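Local coordinates for YceI-like domain protein (Burkholderia cenocepacia BC7, PDB 5IXH) that encloses an octaprenyl diphosphate in a lipocalin-like beta barrel and probably captures antibiotics outside the cell, contributing to intrinsic resistance, at residues A[93-98]-A[108-113]. Numbering follows the deposited sequence.
Sequences KYNVTG and TVTVPV. With OTP ((2E,6E,10E,14E,18E,22E,26E)-3,7,11,15,19,23,27,31-octamethyldotriaconta-2,6,10,14,18,22,26,30-octaenyl trihydrogen diphosphate), chain C.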
ATOM      1  N   LYS A  93       8.323 -16.076   5.229  1.00 16.72           N
ATOM      2  CA  LYS A  93       7.497 -14.962   5.663  1.00 15.19           C
ATOM      3  C   LYS A  93       8.293 -14.047   6.594  1.00 13.70           C
ATOM      4  O   LYS A  93       9.079 -14.526   7.410  1.00 14.98           O
ATOM      5  CB  LYS A  93       6.290 -15.500   6.430  1.00 22.55           C
ATOM      6  CG  LYS A  93       5.127 -14.516   6.441  1.00 52.03           C
ATOM      7  CD  LYS A  93       3.828 -15.144   6.940  1.00 61.69           C
ATOM      8  CE  LYS A  93       2.630 -14.276   6.555  1.00 77.00           C
ATOM      9  NZ  LYS A  93       1.357 -14.679   7.226  1.00 66.29           N
ATOM     10  N   TYR A  94       8.067 -12.749   6.461  1.00 13.75           N
ATOM     11  CA  TYR A  94       8.787 -11.738   7.218  1.00 13.91           C
ATOM     12  C   TYR A  94       7.817 -10.672   7.646  1.00 16.48           C
ATOM     13  O   TYR A  94       7.059 -10.168   6.824  1.00 18.74           O
ATOM     14  CB  TYR A  94       9.866 -11.099   6.351  1.00 16.31           C
ATOM     15  CG  TYR A  94      10.865 -12.112   5.921  1.00 15.78           C
ATOM     16  CD1 TYR A  94      10.702 -12.865   4.765  1.00 18.24           C
ATOM     17  CD2 TYR A  94      11.960 -12.407   6.720  1.00 17.51           C
ATOM     18  CE1 TYR A  94      11.594 -13.826   4.432  1.00 18.47           C
ATOM     19  CE2 TYR A  94      12.847 -13.350   6.386  1.00 20.93           C
ATOM     20  CZ  TYR A  94      12.678 -14.076   5.236  1.00 19.12           C
ATOM     21  OH  TYR A  94      13.582 -15.054   4.901  1.00 25.60           O
ATOM     22  N   ASN A  95       7.853 -10.278   8.907  1.00 12.48           N
ATOM     23  CA  ASN A  95       7.072  -9.143   9.366  1.00 12.83           C
ATOM     24  C   ASN A  95       7.904  -7.889   9.175  1.00 12.54           C
ATOM     25  O   ASN A  95       8.975  -7.741   9.760  1.00 12.90           O
ATOM     26  CB  ASN A  95       6.654  -9.344  10.819  1.00 13.19           C
ATOM     27  CG  ASN A  95       5.567 -10.357  10.969  1.00 17.20           C
ATOM     28  OD1 ASN A  95       4.548 -10.302  10.261  1.00 21.39           O
ATOM     29  ND2 ASN A  95       5.751 -11.284  11.891  1.00 21.50           N
ATOM     30  N   VAL A  96       7.456  -7.011   8.291  1.00 12.28           N
ATOM     31  CA  VAL A  96       8.185  -5.812   7.923  1.00 12.10           C
ATOM     32  C   VAL A  96       7.490  -4.654   8.605  1.00 11.85           C
ATOM     33  O   VAL A  96       6.285  -4.390   8.370  1.00 13.42           O
ATOM     34  CB  VAL A  96       8.218  -5.619   6.402  1.00 12.65           C
ATOM     35  CG1 VAL A  96       8.978  -4.369   6.049  1.00 14.79           C
ATOM     36  CG2 VAL A  96       8.882  -6.826   5.729  1.00 13.29           C
ATOM     37  N   THR A  97       8.237  -3.939   9.424  1.00 11.03           N
ATOM     38  CA  THR A  97       7.698  -2.816  10.178  1.00 12.39           C
ATOM     39  C   THR A  97       8.275  -1.543   9.618  1.00 11.23           C
ATOM     40  O   THR A  97       9.452  -1.490   9.237  1.00 12.75           O
ATOM     41  CB  THR A  97       7.997  -2.992  11.680  1.00 13.39           C
ATOM     42  OG1 THR A  97       7.279  -4.161  12.126  1.00 15.94           O
ATOM     43  CG2 THR A  97       7.553  -1.831  12.502  1.00 14.45           C
ATOM     44  N   GLY A  98       7.461  -0.501   9.638  1.00 11.11           N
ATOM     45  CA  GLY A  98       7.934   0.811   9.214  1.00 12.68           C
ATOM     46  C   GLY A  98       6.874   1.869   9.330  1.00 12.54           C
ATOM     47  O   GLY A  98       5.804   1.661   9.904  1.00 12.70           O
ATOM     48  N   THR A 108       3.063   3.809  12.563  1.00 12.94           N
ATOM     49  CA  THR A 108       3.910   2.642  12.457  1.00 11.72           C
ATOM     50  C   THR A 108       3.010   1.444  12.194  1.00 10.95           C
ATOM     51  O   THR A 108       2.017   1.228  12.884  1.00 11.81           O
ATOM     52  CB  THR A 108       4.685   2.398  13.743  1.00 12.99           C
ATOM     53  OG1 THR A 108       5.512   3.535  14.030  1.00 15.71           O
ATOM     54  CG2 THR A 108       5.562   1.178  13.655  1.00 12.16           C
ATOM     55  N   VAL A 109       3.377   0.674  11.163  1.00 10.71           N
ATOM     56  CA  VAL A 109       2.624  -0.505  10.735  1.00 11.43           C
ATOM     57  C   VAL A 109       3.552  -1.686  10.613  1.00 10.70           C
ATOM     58  O   VAL A 109       4.771  -1.535  10.454  1.00 12.20           O
ATOM     59  CB  VAL A 109       1.898  -0.261   9.402  1.00 11.28           C
ATOM     60  CG1 VAL A 109       0.932   0.913   9.514  1.00 12.90           C
ATOM     61  CG2 VAL A 109       2.908  -0.097   8.253  1.00 13.58           C
ATOM     62  N   THR A 110       2.971  -2.872  10.728  1.00 11.62           N
ATOM     63  CA  THR A 110       3.713  -4.122  10.567  1.00 12.10           C
ATOM     64  C   THR A 110       2.961  -4.969   9.559  1.00 13.73           C
ATOM     65  O   THR A 110       1.769  -5.202   9.703  1.00 15.66           O
ATOM     66  CB  THR A 110       3.857  -4.888  11.883  1.00 12.82           C
ATOM     67  OG1 THR A 110       4.646  -4.126  12.806  1.00 16.37           O
ATOM     68  CG2 THR A 110       4.536  -6.245  11.667  1.00 16.35           C
ATOM     69  N   VAL A 111       3.646  -5.358   8.495  1.00 13.45           N
ATOM     70  CA  VAL A 111       3.001  -6.076   7.409  1.00 19.70           C
ATOM     71  C   VAL A 111       3.665  -7.412   7.174  1.00 14.37           C
ATOM     72  O   VAL A 111       4.889  -7.494   7.046  1.00 13.83           O
ATOM     73  CB  VAL A 111       2.963  -5.250   6.124  1.00 21.74           C
ATOM     74  CG1 VAL A 111       4.274  -4.864   5.684  1.00 18.25           C
ATOM     75  CG2 VAL A 111       2.230  -5.999   4.982  1.00 23.43           C
ATOM     76  N   PRO A 112       2.864  -8.471   7.118  1.00 17.91           N
ATOM     77  CA  PRO A 112       3.436  -9.771   6.798  1.00 17.56           C
ATOM     78  C   PRO A 112       3.717  -9.861   5.301  1.00 16.84           C
ATOM     79  O   PRO A 112       2.825  -9.593   4.472  1.00 20.96           O
ATOM     80  CB  PRO A 112       2.345 -10.773   7.229  1.00 25.74           C
ATOM     81  CG  PRO A 112       1.184  -9.959   7.699  1.00 37.50           C
ATOM     82  CD  PRO A 112       1.399  -8.543   7.283  1.00 24.79           C
ATOM     83  N   VAL A 113       4.944 -10.222   4.960  1.00 14.80           N
ATOM     84  CA  VAL A 113       5.383 -10.277   3.560  1.00 14.28           C
ATOM     85  C   VAL A 113       5.964 -11.644   3.274  1.00 15.42           C
ATOM     86  O   VAL A 113       6.807 -12.138   4.032  1.00 16.88           O
ATOM     87  CB  VAL A 113       6.474  -9.246   3.279  1.00 14.62           C
ATOM     88  CG1 VAL A 113       6.944  -9.313   1.852  1.00 18.62           C
ATOM     89  CG2 VAL A 113       5.953  -7.836   3.601  1.00 16.04           C
TER
HETATM   90  O7  OTP C 201     -24.153   2.862  -4.176  1.00112.42           O
HETATM   91  P2  OTP C 201     -23.158   3.660  -3.359  1.00111.96           P
HETATM   92  O5  OTP C 201     -23.705   5.047  -3.101  1.00112.22           O
HETATM   93  O6  OTP C 201     -22.901   2.964  -2.039  1.00112.37           O
HETATM   94  O4  OTP C 201     -21.788   3.777  -4.151  1.00109.19           O
HETATM   95  P1  OTP C 201     -20.614   4.783  -3.782  1.00105.37           P
HETATM   96  O2  OTP C 201     -20.878   6.133  -4.409  1.00105.08           O
HETATM   97  O3  OTP C 201     -20.505   4.928  -2.279  1.00106.31           O
HETATM   98  O1  OTP C 201     -19.270   4.183  -4.378  1.00100.12           O
HETATM   99  C40 OTP C 201     -18.118   3.973  -3.577  1.00 94.82           C
HETATM  100  C39 OTP C 201     -17.015   3.738  -4.604  1.00 90.01           C
HETATM  101  C37 OTP C 201     -15.724   3.432  -4.284  1.00 85.28           C
HETATM  102  C38 OTP C 201     -14.782   3.239  -5.472  1.00 85.93           C
HETATM  103  C36 OTP C 201     -15.201   3.292  -2.835  1.00 80.01           C
HETATM  104  C35 OTP C 201     -13.898   4.109  -2.708  1.00 74.91           C
HETATM  105  C34 OTP C 201     -12.933   3.502  -1.673  1.00 70.80           C
HETATM  106  C32 OTP C 201     -11.606   3.868  -1.703  1.00 66.71           C
HETATM  107  C33 OTP C 201     -11.080   4.860  -2.748  1.00 67.80           C
HETATM  108  C31 OTP C 201     -10.626   3.278  -0.674  1.00 61.82           C
HETATM  109  C30 OTP C 201      -9.807   4.417  -0.031  1.00 57.51           C
HETATM  110  C29 OTP C 201      -8.343   3.989  -0.170  1.00 51.57           C
HETATM  111  C27 OTP C 201      -7.487   3.920   0.902  1.00 50.35           C
HETATM  112  C28 OTP C 201      -7.865   4.270   2.342  1.00 50.08           C
HETATM  113  C26 OTP C 201      -6.068   3.445   0.586  1.00 49.48           C
HETATM  114  C25 OTP C 201      -5.018   4.306   1.301  1.00 46.73           C
HETATM  115  C24 OTP C 201      -3.753   3.579   0.829  1.00 45.68           C
HETATM  116  C22 OTP C 201      -2.782   4.205   0.097  1.00 40.81           C
HETATM  117  C23 OTP C 201      -2.839   5.686  -0.290  1.00 42.07           C
HETATM  118  C21 OTP C 201      -1.586   3.349  -0.313  1.00 41.54           C
HETATM  119  C20 OTP C 201      -0.517   3.618   0.746  1.00 40.99           C
HETATM  120  C19 OTP C 201       0.437   2.420   0.682  1.00 41.30           C
HETATM  121  C17 OTP C 201       1.804   2.588   0.623  1.00 40.85           C
HETATM  122  C18 OTP C 201       2.418   3.990   0.625  1.00 37.13           C
HETATM  123  C16 OTP C 201       2.762   1.385   0.571  1.00 41.02           C
HETATM  124  C15 OTP C 201       2.024   0.041   0.425  1.00 43.53           C
HETATM  125  C14 OTP C 201       3.022  -1.079   0.760  1.00 44.14           C
HETATM  126  C12 OTP C 201       3.251  -1.438   2.071  1.00 43.49           C
HETATM  127  C13 OTP C 201       2.529  -0.784   3.254  1.00 44.29           C
HETATM  128  C11 OTP C 201       4.250  -2.554   2.409  1.00 44.97           C
HETATM  129  C10 OTP C 201       5.331  -2.715   1.334  1.00 44.86           C
HETATM  130  C9  OTP C 201       6.386  -3.619   1.991  1.00 46.35           C
HETATM  131  C7  OTP C 201       7.633  -3.781   1.444  1.00 46.40           C
HETATM  132  C8  OTP C 201       8.022  -3.064   0.150  1.00 44.76           C
HETATM  133  C6  OTP C 201       8.621  -4.700   2.186  1.00 45.96           C
HETATM  134  C5  OTP C 201       9.330  -5.635   1.204  1.00 46.77           C
HETATM  135  C4  OTP C 201       9.801  -6.824   2.062  1.00 46.65           C
HETATM  136  C2  OTP C 201      11.107  -7.054   2.430  1.00 44.69           C
HETATM  137  C3  OTP C 201      11.383  -8.289   3.287  1.00 45.56           C
HETATM  138  C1  OTP C 201      12.271  -6.147   2.023  1.00 44.53           C
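Tyr94, Val96 and Gly98 pair with Val113, Val111 and Val109 through two backbone hydrogen bonds each, which fixes 93-98 and 108-113 as neighbouring antiparallel strands with segment axes at 158°. The straightest of the six bonds runs from Val96 N to Val111 O (2.9 Å, 179° at the hydrogen). Between these pairs, Asn95 with Pro112 and Thr97 with Thr110 are non-hydrogen-bonded pairs whose side chains share the outer face. Thr97 and Thr110 cross at a slant there, with OG1 of Thr97 2.7 Å from OG1 of Thr110, a hydrogen bond whose donor could be either hydroxyl. Both threonines set OG1 anti to their own carbonyl carbon (chi1 -65° in Thr97, the same rotamer in Thr110), which turns the two hydroxyls toward each other. Farther along this face, Asn95 crosses Pro112 with OD1 3.8 Å from CB of Pro112, while the extended chain of Lys93 runs alongside the proline, its CE 3.6 Å from the same CB.

The other face holds Tyr94, Val96, Val109, Val111 and Val113, with Gly98 giving no side chain. CG2 of Val96 touches CG2 of Val113 at 3.8 Å, and the prenyl tail lies against both residues: OTP C4 is 3.8 Å from Val96 CG2 and equally far from Val113 CG1. Val111 sends CG1 to 4.0 Å from OTP C11, so this face of the hairpin lines the interior that holds the prenyl chain, as in a lipocalin-like barrel.

On one flank, strand 78-90 continues the sheet through backbone bonds to Asn95 and Thr97; on the other, strand 121-131 follows strand 105-118. The side chains of Val111 and Val113 touch Phe156 of strand 151-160, and Phe35 meets the Tyr94 ring edge-to-face.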